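Local structure of PmbA-related protein (1VL4) at residues A[226-231]-A[399-404]; A[235-240]-A[440-445]; A[367-372]-A[390-395]; A[384-389]-A[405-410]. The protein is of unknown function but belongs to the PmbA/TldD family of putative metallopeptidases and has been proposed to modulate DNA gyrase. All blocks are in the same frame, centred on the assembly; numbering follows the deposited sequence.

Contact 1 of 4, residues A[226-231]-A[399-404]; sequences GSKTIP and IAHGVE
A single beta bridge, Lys228 with Val403, ties the loop after helix 210-223 to strand 398-404, with Ser227 meeting Gly402 just before it and Thr229 meeting Glu404 just after. Lys228 supplies both main-chain bonds: its N donates to Gly402 O at 3.0 Å, and its O accepts from Glu404 N at 2.8 Å. Gly402 O is gripped twice, because His401 ND1 donates to it almost straight (175°); this oxygen lies in the plane of the imidazole, and ND1 approaches from the face of the carbonyl plane opposite to Lys228 N. That bond fixes the rotation of the imidazole, whose face receives the Lys228 aliphatic chain in a CH-pi contact; Lys228 CD stands 4.1 Å from the centroid of the His401 ring, nearly on its normal, and the two side chains cross at about a right angle. Thr229 OG1, roughly anti to its backbone N (chi1 -150°), donates to Glu404 O; the modelled 2.5 Å is unusually short, so the exact length is doubtful. Ser227 CB packs at 3.4 Å against Glu404 CG, while Ser227 OG bonds back to Leu224 O. Glu404 OE1 forms a salt bridge with Arg194. Ile230 CG2 lies 4.0 Å from Val403 CG1, the two side chains crossing at about a right angle. Strand 398-404 also pairs with strand 384-395, through a classic beta bulge at Ala400 and His401 opposite Trp393; one isolated bridge thus holds the loop on this strand of the C-terminal mixed sheet.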
loop_
_atom_site.group_PDB
_atom_site.type_symbol
_atom_site.label_atom_id
_atom_site.label_comp_id
_atom_site.label_asym_id
_atom_site.label_seq_id
_atom_site.Cartn_x
_atom_site.Cartn_y
_atom_site.Cartn_z
ATOM N N GLY A 226 -7.025 10.252 32.746
ATOM C CA GLY A 226 -6.389 11.268 33.576
ATOM C C GLY A 226 -4.998 11.668 33.097
ATOM O O GLY A 226 -4.212 12.232 33.859
ATOM N N SER A 227 -4.674 11.361 31.852
ATOM C CA SER A 227 -3.432 11.818 31.272
ATOM C C SER A 227 -3.320 13.335 31.378
ATOM O O SER A 227 -4.320 14.043 31.454
ATOM C CB SER A 227 -3.289 11.364 29.828
ATOM O OG SER A 227 -2.969 9.983 29.773
ATOM N N LYS A 228 -2.077 13.797 31.448
ATOM C CA LYS A 228 -1.736 15.209 31.515
ATOM C C LYS A 228 -0.566 15.344 30.574
ATOM O O LYS A 228 0.157 14.380 30.346
ATOM C CB LYS A 228 -1.316 15.592 32.930
ATOM C CG LYS A 228 -2.347 15.236 34.003
ATOM C CD LYS A 228 -1.887 15.595 35.410
ATOM C CE LYS A 228 -1.995 17.086 35.700
ATOM N NZ LYS A 228 -3.391 17.623 35.599
ATOM N N THR A 229 -0.343 16.520 30.014
ATOM C CA THR A 229 0.844 16.667 29.165
ATOM C C THR A 229 1.976 17.083 30.108
ATOM O O THR A 229 1.753 17.262 31.301
ATOM C CB THR A 229 0.630 17.636 27.950
ATOM O OG1 THR A 229 1.468 17.225 26.851
ATOM C CG2 THR A 229 0.887 19.106 28.340
ATOM N N ILE A 230 3.197 17.140 29.591
ATOM C CA ILE A 230 4.332 17.540 30.399
ATOM C C ILE A 230 5.115 18.600 29.649
ATOM O O ILE A 230 4.905 18.775 28.437
ATOM C CB ILE A 230 5.263 16.330 30.742
ATOM C CG1 ILE A 230 5.956 15.806 29.489
ATOM C CG2 ILE A 230 4.486 15.236 31.473
ATOM C CD1 ILE A 230 6.990 14.723 29.794
ATOM N N PRO A 231 6.007 19.310 30.364
ATOM C CA PRO A 231 6.842 20.289 29.707
ATOM C C PRO A 231 7.815 19.665 28.721
ATOM O O PRO A 231 8.409 18.599 28.967
ATOM C CB PRO A 231 7.565 20.997 30.887
ATOM C CG PRO A 231 6.762 20.679 32.100
ATOM C CD PRO A 231 6.230 19.301 31.822
ATOM N N ILE A 399 4.569 4.544 38.208
ATOM C CA ILE A 399 3.804 5.328 37.232
ATOM C C ILE A 399 2.871 6.246 38.017
ATOM O O ILE A 399 2.153 5.799 38.914
ATOM C CB ILE A 399 3.042 4.419 36.225
ATOM C CG1 ILE A 399 4.048 3.702 35.298
ATOM C CG2 ILE A 399 2.029 5.205 35.417
ATOM C CD1 ILE A 399 3.494 2.481 34.682
ATOM N N ALA A 400 2.946 7.538 37.737
ATOM C CA ALA A 400 2.089 8.484 38.393
ATOM C C ALA A 400 0.835 8.737 37.550
ATOM O O ALA A 400 -0.270 8.721 38.077
ATOM C CB ALA A 400 2.828 9.790 38.647
ATOM N N HIS A 401 1.011 8.990 36.260
ATOM C CA HIS A 401 -0.121 9.355 35.392
ATOM C C HIS A 401 0.259 9.284 33.927
ATOM O O HIS A 401 1.424 9.425 33.590
ATOM C CB HIS A 401 -0.668 10.751 35.711
ATOM C CG HIS A 401 0.339 11.862 35.598
ATOM N ND1 HIS A 401 0.722 12.409 34.387
ATOM C CD2 HIS A 401 1.010 12.553 36.551
ATOM C CE1 HIS A 401 1.597 13.374 34.601
ATOM N NE2 HIS A 401 1.787 13.484 35.906
ATOM N N GLY A 402 -0.728 9.064 33.064
ATOM C CA GLY A 402 -0.475 8.997 31.640
ATOM C C GLY A 402 -0.069 10.362 31.099
ATOM O O GLY A 402 -0.315 11.377 31.719
ATOM N N VAL A 403 0.604 10.368 29.955
ATOM C CA VAL A 403 1.120 11.607 29.374
ATOM C C VAL A 403 0.471 11.865 28.004
ATOM O O VAL A 403 0.654 11.091 27.085
ATOM C CB VAL A 403 2.674 11.559 29.264
ATOM C CG1 VAL A 403 3.202 12.803 28.597
ATOM C CG2 VAL A 403 3.276 11.459 30.645
ATOM N N GLU A 404 -0.269 12.964 27.927
ATOM C CA GLU A 404 -0.989 13.428 26.738
ATOM C C GLU A 404 -0.120 14.128 25.732
ATOM O O GLU A 404 0.744 14.943 26.103
ATOM C CB GLU A 404 -1.972 14.532 27.124
ATOM C CG GLU A 404 -3.169 14.114 27.891
ATOM C CD GLU A 404 -4.350 14.934 27.519
ATOM O OE1 GLU A 404 -4.826 14.756 26.375
ATOM O OE2 GLU A 404 -4.813 15.741 28.352
#

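Contact 2 of 4, residues A[235-240]-A[440-445]; sequences YPVLMR and EVLDVA
Glu440 meets Pro236 through its main chain: Glu440 O lies 3.2 Å from Pro236 CA in a CA-H...O contact, at the corner that breaks strand 437-444. At Val441 the approach is also to backbone, with CG2, anti to the backbone N, 3.6 Å from Tyr235 O. Leu442 forms the one antiparallel hydrogen-bonded pair, its N donating to Tyr235 O at 2.7 Å and its O accepting from Tyr235 N at 3.0 Å. Its side chain leans on strand 233-239, Leu442 CB reaching Val237 CG2 at 3.6 Å; Leu442 CD2 lies beside the same methyl, with Met239 CE farther off at 4.4 Å. Val444 closes the contact, placing CG2 4.0 Å from Tyr235 CD1 at the edge of the phenol ring, near its plane; the two side chains cross at about a right angle. The Tyr235 hydroxyl is bonded elsewhere, to Pro231 O, and its ring meets Trp393 with the planes about 80° apart. The short segments 235-239 and 441-444 run 101° apart and share this one pair, while Val237 and Met239 bond to Val439 and Val437 beyond the corner. The sharp bend at 440 lets strand 437-444 pair with both 233-239 and 406-411 in the mixed sheet of the C-terminal region.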
loop_
_atom_site.group_PDB
_atom_site.type_symbol
_atom_site.label_atom_id
_atom_site.label_comp_id
_atom_site.label_asym_id
_atom_site.label_seq_id
_atom_site.Cartn_x
_atom_site.Cartn_y
_atom_site.Cartn_z
ATOM N N TYR A 235 14.122 14.003 28.901
ATOM C CA TYR A 235 13.883 13.096 30.024
ATOM C C TYR A 235 14.477 11.723 29.791
ATOM O O TYR A 235 14.594 11.289 28.653
ATOM C CB TYR A 235 12.400 12.885 30.299
ATOM C CG TYR A 235 11.615 14.113 30.593
ATOM C CD1 TYR A 235 11.040 14.827 29.565
ATOM C CD2 TYR A 235 11.397 14.540 31.883
ATOM C CE1 TYR A 235 10.303 15.965 29.802
ATOM C CE2 TYR A 235 10.657 15.710 32.131
ATOM C CZ TYR A 235 10.107 16.398 31.069
ATOM O OH TYR A 235 9.325 17.537 31.239
ATOM N N PRO A 236 14.820 11.016 30.892
ATOM C CA PRO A 236 15.100 9.583 30.755
ATOM C C PRO A 236 13.816 8.912 30.238
ATOM O O PRO A 236 12.704 9.361 30.583
ATOM C CB PRO A 236 15.450 9.125 32.185
ATOM C CG PRO A 236 15.514 10.333 33.018
ATOM C CD PRO A 236 14.877 11.476 32.284
ATOM N N VAL A 237 13.965 7.923 29.368
ATOM C CA VAL A 237 12.828 7.262 28.745
ATOM C C VAL A 237 12.927 5.767 28.937
ATOM O O VAL A 237 13.904 5.128 28.502
ATOM C CB VAL A 237 12.703 7.615 27.234
ATOM C CG1 VAL A 237 11.691 6.691 26.546
ATOM C CG2 VAL A 237 12.281 9.087 27.035
ATOM N N LEU A 238 11.924 5.199 29.603
ATOM C CA LEU A 238 11.783 3.741 29.613
ATOM C C LEU A 238 10.877 3.386 28.420
ATOM O O LEU A 238 9.667 3.610 28.442
ATOM C CB LEU A 238 11.204 3.271 30.937
ATOM C CG LEU A 238 10.770 1.817 31.119
ATOM C CD1 LEU A 238 11.712 0.871 30.471
ATOM C CD2 LEU A 238 10.632 1.570 32.651
ATOM N N MET A 239 11.485 2.917 27.344
ATOM C CA MET A 239 10.710 2.557 26.178
ATOM C C MET A 239 10.242 1.118 26.258
ATOM O O MET A 239 11.019 0.179 26.106
ATOM C CB MET A 239 11.504 2.836 24.938
ATOM C CG MET A 239 10.756 2.456 23.673
ATOM S SD MET A 239 11.379 3.326 22.236
ATOM C CE MET A 239 11.208 4.984 22.811
ATOM N N ARG A 240 8.946 0.937 26.501
ATOM C CA ARG A 240 8.395 -0.398 26.593
ATOM C C ARG A 240 8.615 -1.156 25.279
ATOM O O ARG A 240 8.693 -0.551 24.210
ATOM C CB ARG A 240 6.925 -0.380 26.925
ATOM C CG ARG A 240 6.400 -1.705 27.475
ATOM C CD ARG A 240 4.981 -1.610 27.925
ATOM N NE ARG A 240 4.075 -1.521 26.783
ATOM C CZ ARG A 240 2.779 -1.277 26.885
ATOM N NH1 ARG A 240 2.061 -1.190 25.787
ATOM N NH2 ARG A 240 2.206 -1.143 28.080
ATOM N N GLU A 440 18.950 6.695 28.483
ATOM C CA GLU A 440 19.458 7.730 29.386
ATOM C C GLU A 440 18.674 9.041 29.354
ATOM O O GLU A 440 18.321 9.641 30.421
ATOM C CB GLU A 440 20.916 8.017 29.053
ATOM C CG GLU A 440 21.603 9.037 29.972
ATOM C CD GLU A 440 22.101 8.470 31.299
ATOM O OE1 GLU A 440 21.548 7.448 31.776
ATOM O OE2 GLU A 440 23.046 9.073 31.863
ATOM N N VAL A 441 18.493 9.549 28.147
ATOM C CA VAL A 441 17.706 10.743 27.962
ATOM C C VAL A 441 17.227 10.818 26.516
ATOM O O VAL A 441 17.935 10.420 25.606
ATOM C CB VAL A 441 18.496 12.031 28.421
ATOM C CG1 VAL A 441 19.711 12.305 27.556
ATOM C CG2 VAL A 441 17.617 13.239 28.430
ATOM N N LEU A 442 16.022 11.336 26.312
ATOM C CA LEU A 442 15.509 11.566 24.971
ATOM C C LEU A 442 14.761 12.892 24.932
ATOM O O LEU A 442 14.249 13.343 25.949
ATOM C CB LEU A 442 14.565 10.428 24.621
ATOM C CG LEU A 442 14.514 9.886 23.211
ATOM C CD1 LEU A 442 15.885 9.388 22.707
ATOM C CD2 LEU A 442 13.441 8.762 23.214
ATOM N N ASP A 443 14.707 13.503 23.753
ATOM C CA ASP A 443 13.934 14.731 23.553
ATOM C C ASP A 443 12.451 14.427 23.485
ATOM O O ASP A 443 12.011 13.667 22.622
ATOM C CB ASP A 443 14.346 15.456 22.260
ATOM C CG ASP A 443 15.754 16.007 22.322
ATOM O OD1 ASP A 443 16.665 15.311 22.816
ATOM O OD2 ASP A 443 15.950 17.153 21.893
ATOM N N VAL A 444 11.695 15.032 24.388
ATOM C CA VAL A 444 10.251 14.917 24.437
ATOM C C VAL A 444 9.625 16.327 24.250
ATOM O O VAL A 444 10.086 17.308 24.864
ATOM C CB VAL A 444 9.812 14.336 25.802
ATOM C CG1 VAL A 444 8.289 14.140 25.862
ATOM C CG2 VAL A 444 10.548 13.014 26.089
ATOM N N ALA A 445 8.584 16.436 23.424
ATOM C CA ALA A 445 7.880 17.721 23.244
ATOM C C ALA A 445 6.449 17.635 23.742
ATOM O O ALA A 445 5.785 16.623 23.483
ATOM C CB ALA A 445 7.897 18.118 21.801
#

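Contact 3 of 4, residues A[367-372]-A[390-395]; sequences VITEVE and KGYWVE
Val367 and Tyr392 form an antiparallel hydrogen-bonded pair, Ile368 faces Gly391 in a non-hydrogen-bonded pair, and Thr369 and Glu370 then both face Lys390 in a classic beta bulge, the strands running 167° apart. At the bulge Lys390 O accepts Thr369 N at 2.8 Å, with a long, weak bond from Glu370 N, and Lys390 N donates to Glu370 O at 2.9 Å. The Thr369 side chain divides its two branches: CG2, anti to the carbonyl carbon, lies 3.5 Å from Tyr392 CE1, at the ring edge and near the ring plane. Thr369 OG1 instead shares a water with Tyr392 OH, the water oxygen lying 3.1 Å from Thr369 OG1 and 3.0 Å from Tyr392 OH. Tyr392 OH is also hydrogen-bonded to Ser223 OG. Val367 CG2 meets Val394 CG2 at 3.5 Å, and helix 355-362 covers both valines. Lys390 passes Glu372 at about a right angle, with Glu372 OE2 3.8 Å from Lys390 CD and 4.2 Å from Lys390 NZ. The chemistry thus grades from valine packing to a water-linked hydroxyl pair and then to opposite charges too far apart for a salt bridge, which probably attract weakly while Lys390 NZ is bonded to Ser195.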
loop_
_atom_site.group_PDB
_atom_site.type_symbol
_atom_site.label_atom_id
_atom_site.label_comp_id
_atom_site.label_asym_id
_atom_site.label_seq_id
_atom_site.Cartn_x
_atom_site.Cartn_y
_atom_site.Cartn_z
ATOM N N VAL A 367 7.762 6.912 30.571
ATOM C CA VAL A 367 7.581 5.595 29.977
ATOM C C VAL A 367 6.856 5.807 28.630
ATOM O O VAL A 367 5.829 6.443 28.579
ATOM C CB VAL A 367 6.756 4.658 30.874
ATOM C CG1 VAL A 367 6.347 3.373 30.104
ATOM C CG2 VAL A 367 7.531 4.311 32.164
ATOM N N ILE A 368 7.427 5.302 27.550
ATOM C CA ILE A 368 6.759 5.348 26.263
ATOM C C ILE A 368 6.351 3.937 25.893
ATOM O O ILE A 368 7.193 3.036 25.789
ATOM C CB ILE A 368 7.625 6.069 25.203
ATOM C CG1 ILE A 368 7.453 7.573 25.410
ATOM C CG2 ILE A 368 7.216 5.705 23.733
ATOM C CD1 ILE A 368 8.602 8.315 24.989
ATOM N N THR A 369 5.040 3.769 25.708
ATOM C CA THR A 369 4.428 2.458 25.454
ATOM C C THR A 369 4.071 2.217 23.993
ATOM O O THR A 369 4.002 1.080 23.582
ATOM C CB THR A 369 3.135 2.269 26.251
ATOM O OG1 THR A 369 2.257 3.378 25.995
ATOM C CG2 THR A 369 3.446 2.187 27.753
ATOM N N GLU A 370 3.822 3.279 23.242
ATOM C CA GLU A 370 3.516 3.168 21.813
ATOM C C GLU A 370 4.048 4.390 21.079
ATOM O O GLU A 370 4.080 5.502 21.636
ATOM C CB GLU A 370 2.002 3.063 21.582
ATOM C CG GLU A 370 1.283 1.990 22.462
ATOM C CD GLU A 370 1.620 0.569 22.059
ATOM O OE1 GLU A 370 2.244 0.376 20.971
ATOM O OE2 GLU A 370 1.255 -0.359 22.826
ATOM N N VAL A 371 4.492 4.166 19.842
ATOM C CA VAL A 371 4.821 5.259 18.896
ATOM C C VAL A 371 3.953 5.176 17.611
ATOM O O VAL A 371 3.519 4.119 17.214
ATOM C CB VAL A 371 6.316 5.247 18.519
ATOM C CG1 VAL A 371 7.174 5.701 19.684
ATOM C CG2 VAL A 371 6.773 3.861 18.042
ATOM N N GLU A 372 3.714 6.304 16.972
ATOM C CA GLU A 372 2.843 6.367 15.805
ATOM C C GLU A 372 3.491 7.256 14.765
ATOM O O GLU A 372 4.206 8.223 15.110
ATOM C CB GLU A 372 1.471 6.967 16.191
ATOM C CG GLU A 372 0.573 6.011 17.035
ATOM C CD GLU A 372 0.569 6.260 18.558
ATOM O OE1 GLU A 372 0.710 7.417 19.017
ATOM O OE2 GLU A 372 0.387 5.271 19.308
ATOM N N LYS A 390 2.716 7.650 23.018
ATOM C CA LYS A 390 1.881 7.470 24.220
ATOM C C LYS A 390 2.785 6.970 25.343
ATOM O O LYS A 390 3.699 6.192 25.099
ATOM C CB LYS A 390 0.832 6.375 23.961
ATOM C CG LYS A 390 -0.420 6.803 23.163
ATOM C CD LYS A 390 -1.186 5.548 22.715
ATOM C CE LYS A 390 -2.670 5.804 22.554
ATOM N NZ LYS A 390 -3.000 6.598 21.310
ATOM N N GLY A 391 2.494 7.380 26.565
ATOM C CA GLY A 391 3.254 6.933 27.713
ATOM C C GLY A 391 2.736 7.506 29.032
ATOM O O GLY A 391 1.577 7.943 29.127
ATOM N N TYR A 392 3.631 7.507 30.032
ATOM C CA TYR A 392 3.309 7.778 31.425
ATOM C C TYR A 392 4.447 8.595 32.037
ATOM O O TYR A 392 5.581 8.523 31.553
ATOM C CB TYR A 392 3.189 6.437 32.182
ATOM C CG TYR A 392 2.112 5.554 31.609
ATOM C CD1 TYR A 392 2.360 4.800 30.472
ATOM C CD2 TYR A 392 0.815 5.536 32.145
ATOM C CE1 TYR A 392 1.364 4.035 29.891
ATOM C CE2 TYR A 392 -0.201 4.735 31.564
ATOM C CZ TYR A 392 0.089 3.994 30.440
ATOM O OH TYR A 392 -0.856 3.184 29.818
ATOM N N TRP A 393 4.136 9.310 33.116
ATOM C CA TRP A 393 5.112 9.975 33.973
ATOM C C TRP A 393 5.377 9.048 35.176
ATOM O O TRP A 393 4.445 8.460 35.739
ATOM C CB TRP A 393 4.595 11.338 34.459
ATOM C CG TRP A 393 5.586 12.017 35.346
ATOM C CD1 TRP A 393 5.489 12.219 36.696
ATOM C CD2 TRP A 393 6.865 12.536 34.953
ATOM N NE1 TRP A 393 6.623 12.847 37.157
ATOM C CE2 TRP A 393 7.491 13.024 36.108
ATOM C CE3 TRP A 393 7.548 12.610 33.739
ATOM C CZ2 TRP A 393 8.752 13.616 36.073
ATOM C CZ3 TRP A 393 8.801 13.190 33.716
ATOM C CH2 TRP A 393 9.385 13.679 34.860
ATOM N N VAL A 394 6.647 8.913 35.544
ATOM C CA VAL A 394 7.054 8.099 36.661
ATOM C C VAL A 394 7.707 9.017 37.672
ATOM O O VAL A 394 8.530 9.836 37.322
ATOM C CB VAL A 394 8.079 7.039 36.200
ATOM C CG1 VAL A 394 8.630 6.224 37.375
ATOM C CG2 VAL A 394 7.462 6.136 35.155
ATOM N N GLU A 395 7.303 8.908 38.919
ATOM C CA GLU A 395 8.069 9.486 40.029
ATOM C C GLU A 395 8.203 8.463 41.146
ATOM O O GLU A 395 7.297 7.677 41.414
ATOM C CB GLU A 395 7.490 10.807 40.543
ATOM C CG GLU A 395 6.066 11.069 40.149
ATOM C CD GLU A 395 5.571 12.442 40.591
ATOM O OE1 GLU A 395 6.417 13.346 40.823
ATOM O OE2 GLU A 395 4.326 12.606 40.699
HETATM O O HOH W 1 -0.452 2.236 27.042
#

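Contact 4 of 4, residues A[384-389]-A[405-410]; sequences EFSLFA and DITISG
Phe385 and Gly410 open an antiparallel beta pairing, part of the mixed sheet of the C-terminal region, in which strands 384-395 and 406-411 run 152° apart. Phe385 N donates to Gly410 O at 2.9 Å, and Gly410 N returns a bond to Phe385 O. From CB the side chain of Phe385 is set by chi1 67°, which puts CG between N and the carbonyl carbon. The ring lies against the opposite strand: CG and CD2 come under Gly410 O, CD2 at 3.5 Å; CE2 meets Gly410 C. On the other flank CD1 lies near Ser409 CA and Gly410 N, CE1 touches Ser409 C and Gly410 N, and CZ at the tip is 3.6 Å from Gly410 N. The peptide N of Gly410 thus stands over the ring face, offset toward the rim, and Gly410 CA makes a CH-pi contact 4.2 Å from the Phe385 centroid. Farther along, Leu387 and Ile408 exchange two bonds, each nearly along the C=O axis. Ile408 CG1 lies 4.2 Å from Ala389 CB, and Ile368 and Val371 of strand 365-372 also pack on Ile408. Across the sheet, on the face carrying Ser386 and Phe388, Thr407 CG2 sits 3.7 Å from Ser386 OG, and Thr407 OG1 is poised over one face of the Phe388 ring, 4.2 Å from Phe388 CD2.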
loop_
_atom_site.group_PDB
_atom_site.type_symbol
_atom_site.label_atom_id
_atom_site.label_comp_id
_atom_site.label_asym_id
_atom_site.label_seq_id
_atom_site.Cartn_x
_atom_site.Cartn_y
_atom_site.Cartn_z
ATOM N N GLU A 384 17.165 10.078 11.733
ATOM C CA GLU A 384 16.319 11.003 12.464
ATOM C C GLU A 384 14.888 10.521 12.494
ATOM O O GLU A 384 14.384 9.955 11.512
ATOM C CB GLU A 384 16.361 12.400 11.845
ATOM C CG GLU A 384 17.706 13.072 11.890
ATOM C CD GLU A 384 18.172 13.324 13.295
ATOM O OE1 GLU A 384 17.383 13.854 14.115
ATOM O OE2 GLU A 384 19.338 12.996 13.567
ATOM N N PHE A 385 14.256 10.721 13.657
ATOM C CA PHE A 385 12.854 10.428 13.852
ATOM C C PHE A 385 12.239 11.555 14.651
ATOM O O PHE A 385 12.936 12.243 15.400
ATOM C CB PHE A 385 12.612 9.040 14.518
ATOM C CG PHE A 385 13.103 8.934 15.976
ATOM C CD1 PHE A 385 12.302 9.355 17.042
ATOM C CD2 PHE A 385 14.356 8.408 16.261
ATOM C CE1 PHE A 385 12.742 9.265 18.344
ATOM C CE2 PHE A 385 14.802 8.318 17.573
ATOM C CZ PHE A 385 14.002 8.750 18.607
ATOM N N SER A 386 10.941 11.740 14.431
ATOM C CA SER A 386 10.069 12.652 15.173
ATOM C C SER A 386 8.657 12.051 15.128
ATOM O O SER A 386 8.019 11.974 14.076
ATOM C CB SER A 386 10.040 14.028 14.546
ATOM O OG SER A 386 9.136 14.840 15.265
ATOM N N LEU A 387 8.183 11.590 16.266
ATOM C CA LEU A 387 7.097 10.630 16.310
ATOM C C LEU A 387 6.153 10.989 17.428
ATOM O O LEU A 387 6.590 11.297 18.554
ATOM C CB LEU A 387 7.650 9.214 16.562
ATOM C CG LEU A 387 8.534 8.582 15.484
ATOM C CD1 LEU A 387 9.192 7.336 16.032
ATOM C CD2 LEU A 387 7.751 8.269 14.195
ATOM N N PHE A 388 4.863 10.942 17.133
ATOM C CA PHE A 388 3.856 11.003 18.166
ATOM C C PHE A 388 3.986 9.765 19.028
ATOM O O PHE A 388 4.389 8.707 18.554
ATOM C CB PHE A 388 2.456 11.055 17.580
ATOM C CG PHE A 388 2.175 12.280 16.780
ATOM C CD1 PHE A 388 2.513 12.343 15.437
ATOM C CD2 PHE A 388 1.542 13.356 17.352
ATOM C CE1 PHE A 388 2.239 13.471 14.691
ATOM C CE2 PHE A 388 1.257 14.474 16.605
ATOM C CZ PHE A 388 1.610 14.527 15.275
ATOM N N ALA A 389 3.661 9.903 20.308
ATOM C CA ALA A 389 3.874 8.802 21.250
ATOM C C ALA A 389 2.843 8.805 22.372
ATOM O O ALA A 389 2.149 9.810 22.600
ATOM C CB ALA A 389 5.305 8.871 21.826
ATOM N N ASP A 405 -0.429 13.897 24.463
ATOM C CA ASP A 405 -0.023 14.795 23.410
ATOM C C ASP A 405 1.465 15.014 23.462
ATOM O O ASP A 405 1.937 16.138 23.625
ATOM C CB ASP A 405 -0.750 16.136 23.578
ATOM C CG ASP A 405 -2.251 16.002 23.463
ATOM O OD1 ASP A 405 -2.726 15.277 22.558
ATOM O OD2 ASP A 405 -2.948 16.648 24.272
ATOM N N ILE A 406 2.221 13.930 23.379
ATOM C CA ILE A 406 3.662 14.079 23.336
ATOM C C ILE A 406 4.268 13.566 22.039
ATOM O O ILE A 406 3.745 12.664 21.395
ATOM C CB ILE A 406 4.362 13.436 24.553
ATOM C CG1 ILE A 406 3.914 11.991 24.749
ATOM C CG2 ILE A 406 4.109 14.298 25.786
ATOM C CD1 ILE A 406 4.925 11.166 25.514
ATOM N N THR A 407 5.359 14.213 21.669
ATOM C CA THR A 407 6.187 13.809 20.574
ATOM C C THR A 407 7.574 13.476 21.122
ATOM O O THR A 407 8.105 14.172 21.987
ATOM C CB THR A 407 6.286 14.948 19.526
ATOM O OG1 THR A 407 5.022 15.088 18.872
ATOM C CG2 THR A 407 7.366 14.657 18.468
ATOM N N ILE A 408 8.154 12.404 20.608
ATOM C CA ILE A 408 9.539 12.136 20.859
ATOM C C ILE A 408 10.298 12.314 19.582
ATOM O O ILE A 408 9.778 12.037 18.485
ATOM C CB ILE A 408 9.783 10.714 21.427
ATOM C CG1 ILE A 408 9.199 9.644 20.513
ATOM C CG2 ILE A 408 9.202 10.597 22.849
ATOM C CD1 ILE A 408 9.636 8.276 20.900
ATOM N N SER A 409 11.538 12.764 19.732
ATOM C CA SER A 409 12.433 12.925 18.610
ATOM C C SER A 409 13.876 12.619 19.000
ATOM O O SER A 409 14.251 12.680 20.158
ATOM C CB SER A 409 12.330 14.343 18.082
ATOM O OG SER A 409 12.872 15.224 19.031
ATOM N N GLY A 410 14.666 12.264 17.999
ATOM C CA GLY A 410 16.069 12.037 18.172
ATOM C C GLY A 410 16.611 11.400 16.927
ATOM O O GLY A 410 15.998 11.486 15.849
#

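All four contacts reach the same mixed sheet. Contact 3 is the buried one; contacts 1, 2 and 4 are partly buried. Contacts 3 and 4 share strand 384-395, and Ile368 of contact 3 packs on Ile408 of contact 4. Contact 1 adjoins contact 3 through Val403 N to Gly391 O, while contact 2 adjoins contact 3 through Leu238 O to Ile368 N and contact 4 through Ala445 N to Thr407 O. Pairing is most extensive in contact 4, shifted in register by a bulge in contact 3, and reduced to one bridge in contacts 1 and 2. Apolar side chains dominate contact 2, whereas contact 1, farthest from the chain centre, relies more on polar bonds and a CH-pi contact of Lys228 on the His401 ring.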